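Local coordinates for protein vanadium-dependent bromoperoxidase (Corallina officinalis, PDB 1QHB) that catalyses the halogenation of organic substrates with bromide and hydrogen peroxide, using bound vanadate, and carries a stabilising calcium ion in each subunit of its dodecamer, at residues G350-P355 / A502-D507; N356-Q361 / V372-A377; S376-S381 / L576-N581; I495-F500 / P587-T592. One frame throughout, in Å; residues are numbered along the deposited sequence.

Contact 1. Residues G350-P355 / A502-D507; sequences GVPFDP and ANFQID
Pro352 lies over one face of the Phe504 ring. Pro352 CD is 3.8 Å from the centroid of that ring and 15° off its normal, a CH-pi contact. The touch is shifted toward the rim: Pro352 CD is 3.7 Å from Phe504 CD1. Pro352 CG approaches the same atom, Phe504 CD1, at 3.9 Å. The two side chains cross at about a right angle. Val351 approaches the ring obliquely, near CD2 and CE2. Its CG1 is 3.9 Å from Phe504 CD2, and its CG2 is a looser 4.2 Å from Phe504 CE2. The CB of Phe504 points toward Val351 and Pro352, and the extended first torsion (CG opposite the backbone N, chi1 179°) carries the ring on in that direction. An alanine in place of Phe504 would probably leave Pro352 without the ring face it rests on and open a gap beside the methyls of Val351.

The next shell sets both partners. Gly350, the first residue after helix 337-349, has positive phi in a Schellman motif, and the chain then turns into Val351 and Pro352. Backbone hydrogen bonds tie Pro352 to Asp501 and Phe504 to Val530. Strand 505-506, which pairs antiparallel with strand 528-529, starts right after Phe504. Arg44 of a second subunit packs on Phe504, which places the contact near a subunit interface. The direct meeting is entirely apolar, so it rests on dispersion and shape, while backbone bonds to neighbouring residues hold the two segments in position.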
loop_
_atom_site.group_PDB
_atom_site.type_symbol
_atom_site.label_atom_id
_atom_site.label_comp_id
_atom_site.label_asym_id
_atom_site.label_seq_id
_atom_site.Cartn_x
_atom_site.Cartn_y
_atom_site.Cartn_z
ATOM N N GLY A 350 25.799 -35.567 -30.853
ATOM C CA GLY A 350 26.532 -34.314 -30.966
ATOM C C GLY A 350 25.757 -33.263 -31.741
ATOM O O GLY A 350 26.400 -32.315 -32.204
ATOM N N VAL A 351 24.440 -33.358 -31.927
ATOM C CA VAL A 351 23.736 -32.244 -32.568
ATOM C C VAL A 351 23.894 -30.977 -31.717
ATOM O O VAL A 351 23.858 -31.029 -30.495
ATOM C CB VAL A 351 22.261 -32.625 -32.703
ATOM C CG1 VAL A 351 21.501 -31.425 -33.254
ATOM C CG2 VAL A 351 22.158 -33.915 -33.529
ATOM N N PRO A 352 24.206 -29.836 -32.312
ATOM C CA PRO A 352 24.503 -28.611 -31.601
ATOM C C PRO A 352 23.301 -28.014 -30.874
ATOM O O PRO A 352 22.183 -28.226 -31.284
ATOM C CB PRO A 352 24.929 -27.582 -32.630
ATOM C CG PRO A 352 25.029 -28.321 -33.935
ATOM C CD PRO A 352 24.348 -29.661 -33.796
ATOM N N PHE A 353 23.587 -27.298 -29.782
ATOM C CA PHE A 353 22.514 -26.614 -29.074
ATOM C C PHE A 353 22.122 -25.373 -29.904
ATOM O O PHE A 353 22.826 -24.983 -30.833
ATOM C CB PHE A 353 22.971 -26.248 -27.642
ATOM C CG PHE A 353 23.130 -27.445 -26.750
ATOM C CD1 PHE A 353 22.102 -28.353 -26.562
ATOM C CD2 PHE A 353 24.320 -27.702 -26.114
ATOM C CE1 PHE A 353 22.258 -29.446 -25.747
ATOM C CE2 PHE A 353 24.500 -28.801 -25.299
ATOM C CZ PHE A 353 23.468 -29.681 -25.114
ATOM N N ASP A 354 20.997 -24.774 -29.627
ATOM C CA ASP A 354 20.588 -23.516 -30.282
ATOM C C ASP A 354 21.734 -22.526 -30.168
ATOM O O ASP A 354 22.333 -22.276 -29.114
ATOM C CB ASP A 354 19.354 -23.085 -29.517
ATOM C CG ASP A 354 18.690 -21.821 -29.960
ATOM O OD1 ASP A 354 19.277 -20.946 -30.643
ATOM O OD2 ASP A 354 17.503 -21.740 -29.563
ATOM N N PRO A 355 22.208 -22.001 -31.300
ATOM C CA PRO A 355 23.383 -21.126 -31.306
ATOM C C PRO A 355 23.189 -19.777 -30.631
ATOM O O PRO A 355 24.174 -19.165 -30.279
ATOM C CB PRO A 355 23.698 -20.951 -32.779
ATOM C CG PRO A 355 22.361 -21.134 -33.444
ATOM C CD PRO A 355 21.674 -22.230 -32.647
ATOM N N ALA A 502 17.486 -26.578 -34.157
ATOM C CA ALA A 502 16.437 -27.347 -34.813
ATOM C C ALA A 502 16.519 -27.515 -36.309
ATOM O O ALA A 502 15.931 -28.487 -36.848
ATOM C CB ALA A 502 15.101 -26.715 -34.433
ATOM N N ASN A 503 17.140 -26.590 -37.021
ATOM C CA ASN A 503 17.249 -26.692 -38.476
ATOM C C ASN A 503 18.502 -27.430 -38.932
ATOM O O ASN A 503 18.770 -27.494 -40.131
ATOM C CB ASN A 503 17.233 -25.288 -39.125
ATOM C CG ASN A 503 15.866 -24.697 -38.912
ATOM O OD1 ASN A 503 14.812 -25.238 -39.147
ATOM N ND2 ASN A 503 15.708 -23.526 -38.381
ATOM N N PHE A 504 19.297 -27.952 -38.011
ATOM C CA PHE A 504 20.471 -28.740 -38.376
ATOM C C PHE A 504 19.934 -29.921 -39.183
ATOM O O PHE A 504 18.826 -30.402 -38.870
ATOM C CB PHE A 504 21.191 -29.206 -37.132
ATOM C CG PHE A 504 22.418 -30.065 -37.201
ATOM C CD1 PHE A 504 23.638 -29.503 -37.437
ATOM C CD2 PHE A 504 22.342 -31.444 -37.078
ATOM C CE1 PHE A 504 24.772 -30.298 -37.501
ATOM C CE2 PHE A 504 23.444 -32.256 -37.161
ATOM C CZ PHE A 504 24.684 -31.674 -37.361
ATOM N N GLN A 505 20.681 -30.337 -40.186
ATOM C CA GLN A 505 20.236 -31.422 -41.043
ATOM C C GLN A 505 20.776 -32.790 -40.641
ATOM O O GLN A 505 21.836 -33.016 -40.065
ATOM C CB GLN A 505 20.627 -31.070 -42.478
ATOM C CG GLN A 505 19.857 -29.851 -42.962
ATOM C CD GLN A 505 20.237 -29.343 -44.336
ATOM O OE1 GLN A 505 19.656 -28.365 -44.797
ATOM N NE2 GLN A 505 21.191 -29.957 -44.983
ATOM N N ILE A 506 19.902 -33.778 -40.872
ATOM C CA ILE A 506 20.175 -35.190 -40.685
ATOM C C ILE A 506 20.340 -35.798 -42.082
ATOM O O ILE A 506 19.430 -35.756 -42.924
ATOM C CB ILE A 506 19.053 -35.894 -39.915
ATOM C CG1 ILE A 506 18.827 -35.259 -38.518
ATOM C CG2 ILE A 506 19.379 -37.366 -39.733
ATOM C CD1 ILE A 506 17.516 -35.710 -37.896
ATOM N N ASP A 507 21.526 -36.287 -42.366
ATOM C CA ASP A 507 21.847 -36.837 -43.671
ATOM C C ASP A 507 21.653 -38.338 -43.844
ATOM O O ASP A 507 21.569 -38.783 -44.989
ATOM C CB ASP A 507 23.313 -36.497 -43.998
ATOM C CG ASP A 507 23.545 -34.998 -44.011
ATOM O OD1 ASP A 507 22.721 -34.278 -44.614
ATOM O OD2 ASP A 507 24.547 -34.559 -43.409
#

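Contact 2. Residues N356-Q361 / V372-A377; sequences NLPFQQ and VNFGSA. With CA (calcium ion), chain H.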
loop_
_atom_site.group_PDB
_atom_site.type_symbol
_atom_site.label_atom_id
_atom_site.label_comp_id
_atom_site.label_asym_id
_atom_site.label_seq_id
_atom_site.Cartn_x
_atom_site.Cartn_y
_atom_site.Cartn_z
ATOM N N ASN A 356 21.964 -19.361 -30.305
ATOM C CA ASN A 356 21.711 -18.163 -29.534
ATOM C C ASN A 356 21.846 -18.345 -28.021
ATOM O O ASN A 356 21.715 -17.321 -27.336
ATOM C CB ASN A 356 20.310 -17.670 -29.896
ATOM C CG ASN A 356 20.369 -17.281 -31.356
ATOM O OD1 ASN A 356 21.104 -16.372 -31.731
ATOM N ND2 ASN A 356 19.635 -17.967 -32.181
ATOM N N LEU A 357 22.100 -19.561 -27.541
ATOM C CA LEU A 357 22.278 -19.795 -26.121
ATOM C C LEU A 357 23.696 -19.343 -25.806
ATOM O O LEU A 357 24.524 -19.274 -26.712
ATOM C CB LEU A 357 22.160 -21.275 -25.716
ATOM C CG LEU A 357 20.786 -21.912 -25.943
ATOM C CD1 LEU A 357 20.789 -23.370 -25.530
ATOM C CD2 LEU A 357 19.747 -21.107 -25.165
ATOM N N PRO A 358 23.948 -19.046 -24.562
ATOM C CA PRO A 358 25.248 -18.544 -24.161
ATOM C C PRO A 358 26.273 -19.655 -24.241
ATOM O O PRO A 358 25.981 -20.857 -24.163
ATOM C CB PRO A 358 25.057 -18.112 -22.721
ATOM C CG PRO A 358 23.671 -18.393 -22.339
ATOM C CD PRO A 358 22.995 -19.150 -23.435
ATOM N N PHE A 359 27.509 -19.243 -24.417
ATOM C CA PHE A 359 28.670 -20.110 -24.391
ATOM C C PHE A 359 28.632 -21.281 -25.342
ATOM O O PHE A 359 29.136 -22.350 -24.949
ATOM C CB PHE A 359 28.890 -20.635 -22.958
ATOM C CG PHE A 359 28.747 -19.670 -21.811
ATOM C CD1 PHE A 359 29.424 -18.471 -21.770
ATOM C CD2 PHE A 359 27.864 -19.977 -20.777
ATOM C CE1 PHE A 359 29.302 -17.600 -20.693
ATOM C CE2 PHE A 359 27.700 -19.100 -19.713
ATOM C CZ PHE A 359 28.435 -17.922 -19.653
ATOM N N GLN A 360 28.143 -21.177 -26.576
ATOM C CA GLN A 360 28.195 -22.347 -27.456
ATOM C C GLN A 360 29.442 -22.373 -28.331
ATOM O O GLN A 360 29.618 -23.368 -29.064
ATOM C CB GLN A 360 26.907 -22.446 -28.286
ATOM C CG GLN A 360 25.613 -22.511 -27.474
ATOM C CD GLN A 360 25.641 -23.703 -26.520
ATOM O OE1 GLN A 360 25.945 -24.797 -27.010
ATOM N NE2 GLN A 360 25.373 -23.476 -25.245
ATOM N N GLN A 361 30.327 -21.379 -28.315
ATOM C CA GLN A 361 31.502 -21.334 -29.191
ATOM C C GLN A 361 32.606 -22.273 -28.760
ATOM O O GLN A 361 32.376 -22.942 -27.757
ATOM C CB GLN A 361 32.088 -19.919 -29.171
ATOM C CG GLN A 361 31.171 -18.833 -29.720
ATOM C CD GLN A 361 31.899 -17.496 -29.640
ATOM O OE1 GLN A 361 31.757 -16.765 -28.664
ATOM N NE2 GLN A 361 32.693 -17.221 -30.665
ATOM N N VAL A 372 24.784 -27.486 -16.474
ATOM C CA VAL A 372 23.702 -27.109 -15.571
ATOM C C VAL A 372 22.741 -26.175 -16.299
ATOM O O VAL A 372 21.555 -26.433 -16.386
ATOM C CB VAL A 372 24.255 -26.443 -14.292
ATOM C CG1 VAL A 372 23.097 -25.998 -13.416
ATOM C CG2 VAL A 372 25.159 -27.409 -13.546
ATOM N N ASN A 373 23.270 -25.020 -16.719
ATOM C CA ASN A 373 22.489 -24.078 -17.503
ATOM C C ASN A 373 22.997 -24.201 -18.942
ATOM O O ASN A 373 24.199 -24.090 -19.281
ATOM C CB ASN A 373 22.655 -22.609 -17.087
ATOM C CG ASN A 373 22.064 -22.245 -15.746
ATOM O OD1 ASN A 373 21.217 -22.948 -15.203
ATOM N ND2 ASN A 373 22.500 -21.155 -15.121
ATOM N N PHE A 374 22.060 -24.180 -19.900
ATOM C CA PHE A 374 22.361 -24.150 -21.335
ATOM C C PHE A 374 23.045 -25.394 -21.876
ATOM O O PHE A 374 23.484 -25.396 -23.045
ATOM C CB PHE A 374 23.191 -22.872 -21.693
ATOM C CG PHE A 374 22.728 -21.655 -20.915
ATOM C CD1 PHE A 374 21.396 -21.280 -20.891
ATOM C CD2 PHE A 374 23.640 -20.979 -20.114
ATOM C CE1 PHE A 374 20.987 -20.217 -20.119
ATOM C CE2 PHE A 374 23.241 -19.896 -19.346
ATOM C CZ PHE A 374 21.909 -19.517 -19.346
ATOM N N GLY A 375 23.152 -26.459 -21.086
ATOM C CA GLY A 375 23.767 -27.706 -21.455
ATOM C C GLY A 375 22.848 -28.915 -21.320
ATOM O O GLY A 375 21.612 -28.829 -21.191
ATOM N N SER A 376 23.468 -30.110 -21.302
ATOM C CA SER A 376 22.610 -31.304 -21.257
ATOM C C SER A 376 21.725 -31.411 -20.042
ATOM O O SER A 376 20.539 -31.801 -20.160
ATOM C CB SER A 376 23.523 -32.498 -21.460
ATOM O OG SER A 376 24.436 -32.609 -20.405
ATOM N N ALA A 377 22.173 -31.119 -18.835
ATOM C CA ALA A 377 21.332 -31.259 -17.631
ATOM C C ALA A 377 20.124 -30.341 -17.687
ATOM O O ALA A 377 19.010 -30.692 -17.272
ATOM C CB ALA A 377 22.061 -30.907 -16.358
HETATM CA CA CA H . 32.025 -23.099 -24.986
#
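Phe374 and Pro358 carry this contact, which packs a calcium-binding loop against the chain leading into helix 376-402. Phe374 has by far the most surface buried here. Pro358 sits over the centre of its ring: Pro358 CG is 3.4 Å from the centroid of the Phe374 ring and 14° off the normal. This is a close CH-pi contact. Pro358 CD lies over the same ring, 3.6 Å from Phe374 CG. The opposite face is covered by Asn373, whose CB is 3.5 Å above the ring plane, so the ring is clamped between a proline and its own neighbour. Phe582 adds an edge-to-face ring contact. Leu357 supports the base of the side chain, with Leu357 CB 4.4 Å from Phe374 CB.

The calcium site lies just beyond. Gln361 O binds the calcium ion at 2.8 Å, and Phe359, Asp363, Asp366 and Gln368 belong to the same site. Phe359 touches the ring of Phe374, Phe359 CD2 being 4.4 Å from Phe374 CD2. A third subunit also reaches this segment: Asn373 ND2 bonds to Thr131 OG1 of that subunit. Gly375 takes the N-cap position of the helix. Gln360 folds back on its own loop through a bend at chi2 (-58°), and its NE2 donates to Pro358 O at 2.9 Å, tilted 25° from the carbonyl plane.

Contact 3. Residues S376-S381 / L576-N581; sequences SAHVLS and LTYGEN
His378, whose ring meets the hydroxyl of Tyr578, accepts a hydrogen bond at ND1 from the backbone N of Phe374. The other nitrogen faces Tyr578: His378 NE2 is 3.1 Å from Tyr578 OH. The hydroxyl sits at the edge of the imidazole, near its plane, and Tyr578 OH is also 3.2 Å from His378 CE1. The two side chains come from opposite directions and join rim to rim. The ring centroids of His378 and Tyr578 are 6.0 Å apart and the planes stand at 43°, with neither ring over the face of the other. The backbones stay well apart, His378 CA being 12.7 Å from Tyr578 CA. The two long side chains bridge that distance. His378 reaches across with CG opposite its backbone N (chi1 -168°).

Other groups border both rings. Phe499 meets His378 edge to face, and Phe582 does the same to Tyr578. Thr577 OG1 lies 3.5 Å above one face of the Tyr578 ring, near the rim, and is itself bonded to Gln574 O. Thr131 of a third subunit packs on Tyr578. The contact thus joins the first turn of helix 376-402 to the loop that follows helix 553-574. Further along, the former helix holds Lys398, a residue of the vanadate-binding site. Both touching residues are buried. Because ND1 of His378 accepts from a backbone N-H, it probably carries no hydrogen, which would be consistent with a neutral imidazole.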
loop_
_atom_site.group_PDB
_atom_site.type_symbol
_atom_site.label_atom_id
_atom_site.label_comp_id
_atom_site.label_asym_id
_atom_site.label_seq_id
_atom_site.Cartn_x
_atom_site.Cartn_y
_atom_site.Cartn_z
ATOM N N SER A 376 23.468 -30.110 -21.302
ATOM C CA SER A 376 22.610 -31.304 -21.257
ATOM C C SER A 376 21.725 -31.411 -20.042
ATOM O O SER A 376 20.539 -31.801 -20.160
ATOM C CB SER A 376 23.523 -32.498 -21.460
ATOM O OG SER A 376 24.436 -32.609 -20.405
ATOM N N ALA A 377 22.173 -31.119 -18.835
ATOM C CA ALA A 377 21.332 -31.259 -17.631
ATOM C C ALA A 377 20.124 -30.341 -17.687
ATOM O O ALA A 377 19.010 -30.692 -17.272
ATOM C CB ALA A 377 22.061 -30.907 -16.358
ATOM N N HIS A 378 20.330 -29.157 -18.291
ATOM C CA HIS A 378 19.251 -28.182 -18.367
ATOM C C HIS A 378 18.112 -28.718 -19.212
ATOM O O HIS A 378 16.972 -28.771 -18.748
ATOM C CB HIS A 378 19.800 -26.887 -18.895
ATOM C CG HIS A 378 18.895 -25.718 -18.776
ATOM N ND1 HIS A 378 19.287 -24.444 -19.162
ATOM C CD2 HIS A 378 17.620 -25.609 -18.303
ATOM C CE1 HIS A 378 18.277 -23.617 -18.917
ATOM N NE2 HIS A 378 17.263 -24.285 -18.408
ATOM N N VAL A 379 18.408 -29.087 -20.476
ATOM C CA VAL A 379 17.382 -29.628 -21.348
ATOM C C VAL A 379 16.776 -30.950 -20.860
ATOM O O VAL A 379 15.595 -31.286 -21.090
ATOM C CB VAL A 379 17.889 -29.742 -22.800
ATOM C CG1 VAL A 379 18.954 -30.798 -23.046
ATOM C CG2 VAL A 379 16.673 -29.975 -23.709
ATOM N N LEU A 380 17.565 -31.771 -20.188
ATOM C CA LEU A 380 17.064 -33.061 -19.690
ATOM C C LEU A 380 16.058 -32.821 -18.581
ATOM O O LEU A 380 15.080 -33.579 -18.599
ATOM C CB LEU A 380 18.191 -33.962 -19.193
ATOM C CG LEU A 380 19.028 -34.635 -20.306
ATOM C CD1 LEU A 380 20.303 -35.181 -19.691
ATOM C CD2 LEU A 380 18.210 -35.733 -20.960
ATOM N N SER A 381 16.195 -31.796 -17.721
ATOM C CA SER A 381 15.135 -31.579 -16.731
ATOM C C SER A 381 13.935 -30.836 -17.301
ATOM O O SER A 381 12.777 -31.078 -16.961
ATOM C CB SER A 381 15.660 -30.803 -15.531
ATOM O OG SER A 381 16.292 -31.651 -14.589
ATOM N N LEU A 576 13.049 -14.688 -16.743
ATOM C CA LEU A 576 13.346 -13.680 -15.746
ATOM C C LEU A 576 14.397 -14.146 -14.764
ATOM O O LEU A 576 14.933 -13.303 -14.071
ATOM C CB LEU A 576 12.088 -13.274 -14.996
ATOM C CG LEU A 576 10.940 -12.726 -15.880
ATOM C CD1 LEU A 576 9.719 -12.548 -14.994
ATOM C CD2 LEU A 576 11.332 -11.416 -16.532
ATOM N N THR A 577 14.774 -15.420 -14.725
ATOM C CA THR A 577 15.726 -15.898 -13.745
ATOM C C THR A 577 17.181 -15.825 -14.097
ATOM O O THR A 577 17.998 -16.036 -13.194
ATOM C CB THR A 577 15.380 -17.396 -13.451
ATOM O OG1 THR A 577 15.551 -18.172 -14.657
ATOM C CG2 THR A 577 13.945 -17.544 -13.016
ATOM N N TYR A 578 17.559 -15.651 -15.355
ATOM C CA TYR A 578 18.930 -15.695 -15.819
ATOM C C TYR A 578 19.551 -14.296 -15.944
ATOM O O TYR A 578 18.864 -13.354 -16.339
ATOM C CB TYR A 578 19.046 -16.296 -17.236
ATOM C CG TYR A 578 18.433 -17.679 -17.318
ATOM C CD1 TYR A 578 19.099 -18.816 -16.874
ATOM C CD2 TYR A 578 17.158 -17.808 -17.818
ATOM C CE1 TYR A 578 18.485 -20.054 -16.925
ATOM C CE2 TYR A 578 16.543 -19.048 -17.896
ATOM C CZ TYR A 578 17.216 -20.153 -17.443
ATOM O OH TYR A 578 16.547 -21.371 -17.522
ATOM N N GLY A 579 20.850 -14.210 -15.663
ATOM C CA GLY A 579 21.461 -12.875 -15.825
ATOM C C GLY A 579 22.121 -12.820 -17.212
ATOM O O GLY A 579 22.397 -11.727 -17.711
ATOM N N GLU A 580 22.369 -13.945 -17.877
ATOM C CA GLU A 580 23.028 -13.922 -19.169
ATOM C C GLU A 580 22.187 -13.255 -20.253
ATOM O O GLU A 580 20.974 -13.099 -20.218
ATOM C CB GLU A 580 23.411 -15.360 -19.579
ATOM C CG GLU A 580 24.473 -16.018 -18.741
ATOM C CD GLU A 580 24.000 -16.669 -17.472
ATOM O OE1 GLU A 580 22.818 -16.882 -17.150
ATOM O OE2 GLU A 580 24.905 -17.055 -16.683
ATOM N N ASN A 581 22.868 -12.921 -21.353
ATOM C CA ASN A 581 22.208 -12.280 -22.509
ATOM C C ASN A 581 22.040 -13.360 -23.558
ATOM O O ASN A 581 22.977 -13.785 -24.245
ATOM C CB ASN A 581 23.112 -11.153 -22.976
ATOM C CG ASN A 581 22.809 -10.623 -24.351
ATOM O OD1 ASN A 581 21.696 -10.736 -24.863
ATOM N ND2 ASN A 581 23.801 -10.024 -24.998
#

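Contact 4. Residues I495-F500 / P587-T592; sequences ILKAFF and PKFDGT
Lys497 leaves helix 484-499 toward Pro587, and its CB packs 4.1 Å from Pro587 CD. The chain then runs extended through CG to CD and bends at chi3 (-68°), which brings its end round to the carbonyl of Pro587. Lys497 CE is 3.3 Å from Pro587 O. Lys497 NZ donates to that same Pro587 O at 3.0 Å, and with a C=O...N angle of 161° it lies nearly on the line of the carbonyl bond. NZ also borders an aromatic ring, Lys497 NZ being 3.4 Å from Phe589 CE1 in an oblique approach. The two side chains cross at about a right angle.

The partner segment contains a type I beta turn, Lys588 to Gly591, between strands 585-587 and 593-595. A water extends the grip to the turn, accepting from Lys497 NZ at 3.1 Å and donating to Lys588 O at 3.0 Å. NZ also donates to Asn535 OD1, on helix 530-548. A methionine in place of Lys497 would probably leave Pro587 O, Asn535 OD1 and the water without their shared donor.

Glu564 OE2 accepts from Phe589 N, and Lys588 N bonds to Thr592 O across the turn. Gly591 has positive phi (97°), where a CB would strike the preceding carbonyl. Asp590 makes an Asx turn: its OD1 accepts from Thr592 N at 2.9 Å and from Thr592 OG1 at 2.6 Å, both from the same face of the carboxylate.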
loop_
_atom_site.group_PDB
_atom_site.type_symbol
_atom_site.label_atom_id
_atom_site.label_comp_id
_atom_site.label_asym_id
_atom_site.label_seq_id
_atom_site.Cartn_x
_atom_site.Cartn_y
_atom_site.Cartn_z
ATOM N N ILE A 495 10.086 -27.752 -26.328
ATOM C CA ILE A 495 11.310 -27.506 -25.542
ATOM C C ILE A 495 12.542 -27.926 -26.313
ATOM O O ILE A 495 13.608 -27.265 -26.291
ATOM C CB ILE A 495 11.244 -28.300 -24.215
ATOM C CG1 ILE A 495 10.231 -27.773 -23.226
ATOM C CG2 ILE A 495 12.631 -28.359 -23.517
ATOM C CD1 ILE A 495 10.287 -26.256 -22.947
ATOM N N LEU A 496 12.516 -29.130 -26.888
ATOM C CA LEU A 496 13.655 -29.625 -27.647
ATOM C C LEU A 496 13.932 -28.759 -28.882
ATOM O O LEU A 496 15.102 -28.581 -29.202
ATOM C CB LEU A 496 13.407 -31.081 -28.081
ATOM C CG LEU A 496 13.311 -32.125 -26.963
ATOM C CD1 LEU A 496 12.883 -33.479 -27.556
ATOM C CD2 LEU A 496 14.615 -32.244 -26.211
ATOM N N LYS A 497 12.911 -28.280 -29.606
ATOM C CA LYS A 497 13.259 -27.465 -30.792
ATOM C C LYS A 497 13.820 -26.118 -30.323
ATOM O O LYS A 497 14.615 -25.576 -31.042
ATOM C CB LYS A 497 12.091 -27.235 -31.715
ATOM C CG LYS A 497 11.447 -28.431 -32.400
ATOM C CD LYS A 497 10.350 -28.022 -33.339
ATOM C CE LYS A 497 9.175 -27.448 -32.586
ATOM N NZ LYS A 497 7.921 -27.278 -33.374
ATOM N N ALA A 498 13.505 -25.551 -29.171
ATOM C CA ALA A 498 14.069 -24.340 -28.656
ATOM C C ALA A 498 15.522 -24.596 -28.229
ATOM O O ALA A 498 16.367 -23.714 -28.394
ATOM C CB ALA A 498 13.338 -23.838 -27.396
ATOM N N PHE A 499 15.766 -25.729 -27.583
ATOM C CA PHE A 499 17.075 -25.915 -26.984
ATOM C C PHE A 499 18.154 -26.364 -27.954
ATOM O O PHE A 499 19.342 -26.101 -27.705
ATOM C CB PHE A 499 16.898 -26.982 -25.883
ATOM C CG PHE A 499 17.744 -26.651 -24.695
ATOM C CD1 PHE A 499 19.095 -26.916 -24.702
ATOM C CD2 PHE A 499 17.177 -26.057 -23.604
ATOM C CE1 PHE A 499 19.867 -26.600 -23.593
ATOM C CE2 PHE A 499 17.933 -25.697 -22.515
ATOM C CZ PHE A 499 19.277 -25.984 -22.511
ATOM N N PHE A 500 17.769 -27.107 -28.969
ATOM C CA PHE A 500 18.729 -27.666 -29.931
ATOM C C PHE A 500 18.728 -26.815 -31.199
ATOM O O PHE A 500 17.835 -25.953 -31.328
ATOM C CB PHE A 500 18.461 -29.120 -30.362
ATOM C CG PHE A 500 18.929 -30.117 -29.342
ATOM C CD1 PHE A 500 20.210 -30.625 -29.328
ATOM C CD2 PHE A 500 18.031 -30.556 -28.365
ATOM C CE1 PHE A 500 20.603 -31.522 -28.352
ATOM C CE2 PHE A 500 18.437 -31.429 -27.383
ATOM C CZ PHE A 500 19.724 -31.944 -27.373
ATOM N N PRO A 587 11.053 -22.515 -33.438
ATOM C CA PRO A 587 10.223 -22.676 -34.628
ATOM C C PRO A 587 8.899 -23.258 -34.180
ATOM O O PRO A 587 8.871 -24.441 -33.805
ATOM C CB PRO A 587 10.986 -23.633 -35.522
ATOM C CG PRO A 587 12.114 -24.189 -34.752
ATOM C CD PRO A 587 12.186 -23.474 -33.427
ATOM N N LYS A 588 7.795 -22.522 -34.276
ATOM C CA LYS A 588 6.512 -23.054 -33.827
ATOM C C LYS A 588 5.882 -24.015 -34.815
ATOM O O LYS A 588 6.286 -24.108 -35.978
ATOM C CB LYS A 588 5.554 -21.899 -33.522
ATOM C CG LYS A 588 6.085 -20.986 -32.395
ATOM C CD LYS A 588 5.235 -19.736 -32.255
ATOM C CE LYS A 588 3.761 -20.091 -31.984
ATOM N NZ LYS A 588 2.907 -18.890 -32.112
ATOM N N PHE A 589 4.806 -24.722 -34.420
ATOM C CA PHE A 589 4.095 -25.587 -35.344
ATOM C C PHE A 589 3.464 -24.810 -36.503
ATOM O O PHE A 589 3.134 -25.407 -37.524
ATOM C CB PHE A 589 2.991 -26.369 -34.644
ATOM C CG PHE A 589 3.495 -27.355 -33.607
ATOM C CD1 PHE A 589 4.551 -28.175 -33.856
ATOM C CD2 PHE A 589 2.869 -27.439 -32.380
ATOM C CE1 PHE A 589 5.023 -29.064 -32.907
ATOM C CE2 PHE A 589 3.317 -28.318 -31.431
ATOM C CZ PHE A 589 4.403 -29.148 -31.691
ATOM N N ASP A 590 3.220 -23.500 -36.417
ATOM C CA ASP A 590 2.576 -22.761 -37.490
ATOM C C ASP A 590 3.613 -22.233 -38.470
ATOM O O ASP A 590 3.230 -21.481 -39.353
ATOM C CB ASP A 590 1.762 -21.555 -37.012
ATOM C CG ASP A 590 2.552 -20.516 -36.258
ATOM O OD1 ASP A 590 3.813 -20.493 -36.209
ATOM O OD2 ASP A 590 1.892 -19.666 -35.644
ATOM N N GLY A 591 4.899 -22.487 -38.280
ATOM C CA GLY A 591 5.861 -22.069 -39.280
ATOM C C GLY A 591 6.536 -20.754 -38.971
ATOM O O GLY A 591 7.441 -20.366 -39.719
ATOM N N THR A 592 6.144 -20.106 -37.880
ATOM C CA THR A 592 6.795 -18.863 -37.530
ATOM C C THR A 592 7.741 -19.126 -36.379
ATOM O O THR A 592 7.710 -20.187 -35.759
ATOM C CB THR A 592 5.743 -17.810 -37.122
ATOM O OG1 THR A 592 5.126 -18.252 -35.904
ATOM C CG2 THR A 592 4.671 -17.654 -38.188
HETATM O O HOH W 1 8.088 -26.487 -36.399
#

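Overall arrangement
Contacts 2 and 3 are buried, contact 4 is partly so, and contact 1 lies at the surface. Contacts 2 and 3 share Ser376 and Ala377 at the start of helix 376-402, their centres are about 7 Å apart, and both touch the third subunit. All four come near the second subunit. Contacts 1 and 4 cross along the chain and are joined where Asp354 N probably bonds to Phe499 O. Phe499 also packs against residues of contacts 2 and 3. Proline-on-phenylalanine packing governs contacts 1 and 2, an imidazole-phenol meeting contact 3, and a lysine ammonium group with several hydrogen bonds contact 4. Calcium binding belongs to contact 2 alone.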